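Local coordinates for protein ethyl acetate hydrolase (Pseudomonas veronii, PDB 5EFZ) that hydrolyses ethyl acetate to ethanol and acetate, an esterase step in the bacterial breakdown of short-chain methyl ketones such as 2-butanone, at residues A[60-72]-A[90-103]. Residues are numbered along the deposited sequence; the frame is centred on the assembly and turned at random.
With ACT (acetate ion), chain O; EDO (1,2-ethanediol), chain G.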
loop_
_atom_site.group_PDB
_atom_site.type_symbol
_atom_site.label_atom_id
_atom_site.label_comp_id
_atom_site.label_asym_id
_atom_site.label_seq_id
_atom_site.Cartn_x
_atom_site.Cartn_y
_atom_site.Cartn_z
ATOM N N ASN A 60 -16.854 33.123 -15.880
ATOM C CA ASN A 60 -17.016 32.450 -14.582
ATOM C C ASN A 60 -17.196 30.947 -14.704
ATOM O O ASN A 60 -17.816 30.309 -13.848
ATOM C CB ASN A 60 -18.203 33.041 -13.816
ATOM C CG ASN A 60 -19.545 32.759 -14.506
ATOM O OD1 ASN A 60 -19.598 32.622 -15.718
ATOM N ND2 ASN A 60 -20.626 32.710 -13.732
ATOM N N ALA A 61 -16.621 30.373 -15.751
ATOM C CA ALA A 61 -16.698 28.927 -15.976
ATOM C C ALA A 61 -15.619 28.183 -15.199
ATOM O O ALA A 61 -14.434 28.532 -15.265
ATOM C CB ALA A 61 -16.573 28.632 -17.464
ATOM N N ILE A 62 -16.029 27.141 -14.476
ATOM C CA ILE A 62 -15.091 26.252 -13.772
ATOM C C ILE A 62 -15.280 24.842 -14.341
ATOM O O ILE A 62 -16.400 24.350 -14.411
ATOM C CB ILE A 62 -15.331 26.228 -12.250
ATOM C CG1 ILE A 62 -15.125 27.625 -11.645
ATOM C CG2 ILE A 62 -14.397 25.144 -11.551
ATOM C CD1 ILE A 62 -15.438 27.704 -10.160
ATOM N N LEU A 63 -14.190 24.214 -14.765
ATOM C CA LEU A 63 -14.293 22.860 -15.344
ATOM C C LEU A 63 -13.876 21.863 -14.288
ATOM O O LEU A 63 -12.851 22.047 -13.658
ATOM C CB LEU A 63 -13.408 22.707 -16.563
ATOM C CG LEU A 63 -13.313 21.284 -17.147
ATOM C CD1 LEU A 63 -14.592 20.961 -17.873
ATOM C CD2 LEU A 63 -12.152 21.249 -18.123
ATOM N N VAL A 64 -14.687 20.817 -14.102
ATOM C CA VAL A 64 -14.414 19.786 -13.110
ATOM C C VAL A 64 -14.394 18.429 -13.826
ATOM O O VAL A 64 -15.455 17.893 -14.156
ATOM C CB VAL A 64 -15.480 19.781 -12.006
ATOM C CG1 VAL A 64 -15.108 18.758 -10.923
ATOM C CG2 VAL A 64 -15.579 21.208 -11.358
ATOM N N PRO A 65 -13.192 17.890 -14.106
ATOM C CA PRO A 65 -13.095 16.518 -14.650
ATOM C C PRO A 65 -13.394 15.489 -13.578
ATOM O O PRO A 65 -13.386 15.815 -12.402
ATOM C CB PRO A 65 -11.620 16.389 -15.095
ATOM C CG PRO A 65 -11.084 17.831 -15.107
ATOM C CD PRO A 65 -11.863 18.520 -13.986
ATOM N N THR A 66 -13.687 14.254 -13.973
ATOM C CA THR A 66 -14.042 13.226 -12.984
ATOM C C THR A 66 -12.870 12.264 -12.798
ATOM O O THR A 66 -11.917 12.231 -13.615
ATOM C CB THR A 66 -15.320 12.448 -13.422
ATOM O OG1 THR A 66 -15.048 11.785 -14.654
ATOM C CG2 THR A 66 -16.529 13.433 -13.673
ATOM N N TRP A 67 -12.929 11.488 -11.718
ATOM C CA TRP A 67 -11.798 10.672 -11.329
ATOM C C TRP A 67 -12.050 9.206 -11.649
ATOM O O TRP A 67 -13.075 8.846 -12.239
ATOM C CB TRP A 67 -11.492 10.850 -9.830
ATOM C CG TRP A 67 -12.664 10.642 -8.901
ATOM C CD1 TRP A 67 -13.532 9.572 -8.869
ATOM C CD2 TRP A 67 -13.062 11.516 -7.829
ATOM N NE1 TRP A 67 -14.461 9.742 -7.853
ATOM C CE2 TRP A 67 -14.199 10.928 -7.207
ATOM C CE3 TRP A 67 -12.578 12.739 -7.345
ATOM C CZ2 TRP A 67 -14.844 11.526 -6.114
ATOM C CZ3 TRP A 67 -13.228 13.341 -6.267
ATOM C CH2 TRP A 67 -14.347 12.732 -5.663
ATOM N N TYR A 68 -11.092 8.367 -11.271
ATOM C CA TYR A 68 -11.173 6.935 -11.557
ATOM C C TYR A 68 -12.422 6.309 -10.930
ATOM O O TYR A 68 -12.617 6.460 -9.742
ATOM C CB TYR A 68 -9.926 6.216 -11.027
ATOM C CG TYR A 68 -10.049 4.701 -11.176
ATOM C CD1 TYR A 68 -9.739 4.069 -12.384
ATOM C CD2 TYR A 68 -10.477 3.907 -10.104
ATOM C CE1 TYR A 68 -9.863 2.676 -12.527
ATOM C CE2 TYR A 68 -10.605 2.501 -10.241
ATOM C CZ TYR A 68 -10.293 1.913 -11.449
ATOM O OH TYR A 68 -10.431 0.553 -11.566
ATOM N N SER A 69 -13.226 5.593 -11.741
ATOM C CA SER A 69 -14.451 4.899 -11.319
ATOM C C SER A 69 -15.600 5.864 -10.992
ATOM O O SER A 69 -16.703 5.438 -10.666
ATOM C CB SER A 69 -14.205 3.944 -10.118
ATOM O OG SER A 69 -14.114 4.656 -8.890
ATOM N N GLY A 70 -15.354 7.156 -11.149
ATOM C CA GLY A 70 -16.298 8.163 -10.705
ATOM C C GLY A 70 -17.132 8.759 -11.826
ATOM O O GLY A 70 -16.885 8.538 -13.030
ATOM N N THR A 71 -18.157 9.502 -11.428
ATOM C CA THR A 71 -18.993 10.207 -12.376
ATOM C C THR A 71 -19.208 11.626 -11.890
ATOM O O THR A 71 -18.766 12.014 -10.796
ATOM C CB THR A 71 -20.382 9.554 -12.569
ATOM O OG1 THR A 71 -21.137 9.711 -11.354
ATOM C CG2 THR A 71 -20.271 8.032 -12.958
ATOM N N SER A 72 -19.883 12.406 -12.716
ATOM C CA SER A 72 -20.175 13.788 -12.354
ATOM C C SER A 72 -21.008 13.869 -11.059
ATOM O O SER A 72 -20.937 14.867 -10.340
ATOM C CB SER A 72 -20.909 14.499 -13.512
ATOM O OG SER A 72 -21.919 13.664 -14.078
ATOM N N LYS A 90 -22.486 31.748 -8.243
ATOM C CA LYS A 90 -21.451 32.680 -8.709
ATOM C C LYS A 90 -20.751 32.167 -9.970
ATOM O O LYS A 90 -20.330 32.955 -10.816
ATOM C CB LYS A 90 -20.403 32.926 -7.617
ATOM C CG LYS A 90 -20.926 33.625 -6.352
ATOM C CD LYS A 90 -19.908 33.465 -5.234
ATOM C CE LYS A 90 -20.330 34.194 -3.958
ATOM N NZ LYS A 90 -19.409 33.763 -2.859
ATOM N N TYR A 91 -20.599 30.852 -10.067
ATOM C CA TYR A 91 -19.837 30.225 -11.167
ATOM C C TYR A 91 -20.703 29.298 -11.994
ATOM O O TYR A 91 -21.707 28.771 -11.504
ATOM C CB TYR A 91 -18.640 29.441 -10.598
ATOM C CG TYR A 91 -17.706 30.349 -9.877
ATOM C CD1 TYR A 91 -16.793 31.099 -10.577
ATOM C CD2 TYR A 91 -17.746 30.465 -8.487
ATOM C CE1 TYR A 91 -15.932 31.969 -9.931
ATOM C CE2 TYR A 91 -16.894 31.325 -7.821
ATOM C CZ TYR A 91 -15.988 32.078 -8.552
ATOM O OH TYR A 91 -15.135 32.936 -7.918
ATOM N N CYS A 92 -20.350 29.147 -13.268
ATOM C CA CYS A 92 -20.885 28.072 -14.078
ATOM C C CYS A 92 -19.943 26.875 -13.981
ATOM O O CYS A 92 -18.856 26.855 -14.587
ATOM C CB CYS A 92 -21.051 28.522 -15.531
ATOM S SG CYS A 92 -21.762 27.227 -16.589
ATOM N N ILE A 93 -20.366 25.874 -13.233
ATOM C CA ILE A 93 -19.515 24.736 -12.941
ATOM C C ILE A 93 -19.882 23.579 -13.857
ATOM O O ILE A 93 -21.011 23.069 -13.837
ATOM C CB ILE A 93 -19.635 24.341 -11.457
ATOM C CG1 ILE A 93 -19.312 25.566 -10.573
ATOM C CG2 ILE A 93 -18.697 23.201 -11.138
ATOM C CD1 ILE A 93 -20.073 25.590 -9.282
ATOM N N ILE A 94 -18.925 23.193 -14.686
ATOM C CA ILE A 94 -19.200 22.273 -15.781
ATOM C C ILE A 94 -18.444 21.007 -15.476
ATOM O O ILE A 94 -17.219 21.025 -15.507
ATOM C CB ILE A 94 -18.764 22.872 -17.130
ATOM C CG1 ILE A 94 -19.494 24.214 -17.346
ATOM C CG2 ILE A 94 -18.998 21.867 -18.283
ATOM C CD1 ILE A 94 -19.064 24.980 -18.592
ATOM N N VAL A 95 -19.175 19.925 -15.196
ATOM C CA VAL A 95 -18.555 18.684 -14.762
ATOM C C VAL A 95 -18.610 17.689 -15.930
ATOM O O VAL A 95 -19.699 17.343 -16.399
ATOM C CB VAL A 95 -19.262 18.095 -13.546
ATOM C CG1 VAL A 95 -18.444 16.879 -13.014
ATOM C CG2 VAL A 95 -19.446 19.199 -12.472
ATOM N N VAL A 96 -17.446 17.273 -16.413
ATOM C CA VAL A 96 -17.393 16.479 -17.636
ATOM C C VAL A 96 -16.889 15.086 -17.315
ATOM O O VAL A 96 -15.785 14.914 -16.786
ATOM C CB VAL A 96 -16.508 17.142 -18.696
ATOM C CG1 VAL A 96 -16.496 16.300 -20.017
ATOM C CG2 VAL A 96 -16.967 18.620 -18.943
ATOM N N ASN A 97 -17.706 14.100 -17.649
ATOM C CA ASN A 97 -17.366 12.695 -17.399
ATOM C C ASN A 97 -16.275 12.167 -18.332
ATOM O O ASN A 97 -16.324 12.377 -19.557
ATOM C CB ASN A 97 -18.627 11.838 -17.532
ATOM C CG ASN A 97 -19.599 12.065 -16.378
ATOM O OD1 ASN A 97 -19.478 11.420 -15.330
ATOM N ND2 ASN A 97 -20.589 12.960 -16.578
ATOM N N GLN A 98 -15.297 11.492 -17.749
ATOM C CA GLN A 98 -14.234 10.849 -18.514
ATOM C C GLN A 98 -14.767 9.976 -19.616
ATOM O O GLN A 98 -15.723 9.215 -19.406
ATOM C CB GLN A 98 -13.386 9.964 -17.600
ATOM C CG GLN A 98 -12.259 10.673 -16.877
ATOM C CD GLN A 98 -11.362 9.605 -16.223
ATOM O OE1 GLN A 98 -10.999 8.611 -16.863
ATOM N NE2 GLN A 98 -11.071 9.777 -14.943
ATOM N N ILE A 99 -14.125 10.044 -20.775
ATOM C CA ILE A 99 -14.291 9.005 -21.786
ATOM C C ILE A 99 -13.959 7.678 -21.147
ATOM O O ILE A 99 -12.869 7.510 -20.578
ATOM C CB ILE A 99 -13.370 9.259 -22.999
ATOM C CG1 ILE A 99 -13.733 10.622 -23.633
ATOM C CG2 ILE A 99 -13.509 8.124 -24.043
ATOM C CD1 ILE A 99 -12.713 11.098 -24.671
ATOM N N GLY A 100 -14.865 6.707 -21.243
ATOM C CA GLY A 100 -14.584 5.408 -20.658
ATOM C C GLY A 100 -15.259 5.176 -19.319
ATOM O O GLY A 100 -15.198 4.058 -18.792
ATOM N N ASN A 101 -15.912 6.194 -18.757
ATOM C CA ASN A 101 -16.445 6.041 -17.401
ATOM C C ASN A 101 -17.865 5.484 -17.333
ATOM O O ASN A 101 -18.441 5.409 -16.237
ATOM C CB ASN A 101 -16.387 7.397 -16.640
ATOM C CG ASN A 101 -17.659 8.247 -16.798
ATOM O OD1 ASN A 101 -18.287 8.307 -17.870
ATOM N ND2 ASN A 101 -18.012 8.954 -15.727
ATOM N N GLY A 102 -18.420 5.106 -18.490
ATOM C CA GLY A 102 -19.764 4.529 -18.564
ATOM C C GLY A 102 -20.890 5.504 -18.873
ATOM O O GLY A 102 -21.985 5.087 -19.290
ATOM N N LEU A 103 -20.647 6.803 -18.661
ATOM C CA LEU A 103 -21.636 7.835 -19.011
ATOM C C LEU A 103 -21.276 8.488 -20.339
ATOM O O LEU A 103 -22.087 8.518 -21.272
ATOM C CB LEU A 103 -21.746 8.890 -17.903
ATOM C CG LEU A 103 -22.274 8.360 -16.553
ATOM C CD1 LEU A 103 -22.498 9.514 -15.609
ATOM C CD2 LEU A 103 -23.546 7.525 -16.734
HETATM C C ACT O . -9.014 8.299 -8.414
HETATM O O ACT O . -7.943 8.015 -7.805
HETATM O OXT ACT O . -8.910 8.846 -9.563
HETATM C CH3 ACT O . -10.333 8.021 -7.778
HETATM C C1 EDO G . -25.346 5.492 -20.371
HETATM O O1 EDO G . -26.083 6.600 -19.826
HETATM C C2 EDO G . -24.831 5.847 -21.761
HETATM O O2 EDO G . -24.309 7.186 -21.745
HETATM O O HOH W 1 -13.304 13.782 -16.750
HETATM O O HOH W 2 -17.142 5.426 -13.800
#
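N97 OD1 is approached from opposite sides of its amide plane, each donor moderately tilted from it: S72 N donates to it over 2.8 Å, and N101 ND2 comes in from the other side. The same amide reaches S72 twice, because N97 ND2 gives a hydrogen to S72 OG at 2.9 Å, close to its own plane; with A47 O also accepting from ND2, the N97 amide is held against rotation. S72 opens helix 72-79, and T71 before it is the N-cap, its OG1 shared by K73 N and H22. The second hydrogen of N101 ND2 goes to a lone pair of G70 O (3.0 Å), in the carbonyl plane, while N101 OD1 takes L103 N in an Asx turn.

Q98 grips T66 twice. Its extended side chain brings NE2 to T66 O at 2.9 Å, nearly straight but 43° above the carbonyl plane. A chi1 of 62° sets T66 OG1 between backbone N and carbonyl carbon, where it accepts from Q98 N, while CG2 lies against V96 O.

Before these loops in the chain, strands 61-65 and 92-96 run parallel, 4.7 Å apart at closest approach, joined by a ladder from N60 O to V96 N. V64 and I93 lie side by side, meeting through their CG2 methyls; on the other face L63 CD1 meets V96 CG2. At the start of the ladder I62 CD1 sits over the Y91 ring, 3.9 Å from its centroid, a CH-pi contact.

Y68 N and M152 N both bond an acetate, probably from the crystallisation liquor, consistent with an oxyanion hole; it also bonds S151 OG and H334 NE2, inferred catalytic residues. The parallel strands, joined through helix 72-79, form a beta-alpha-beta crossover of the alpha/beta-hydrolase fold, whose loop after strand 61-65 brings W67 and Y68 to the esterase active site.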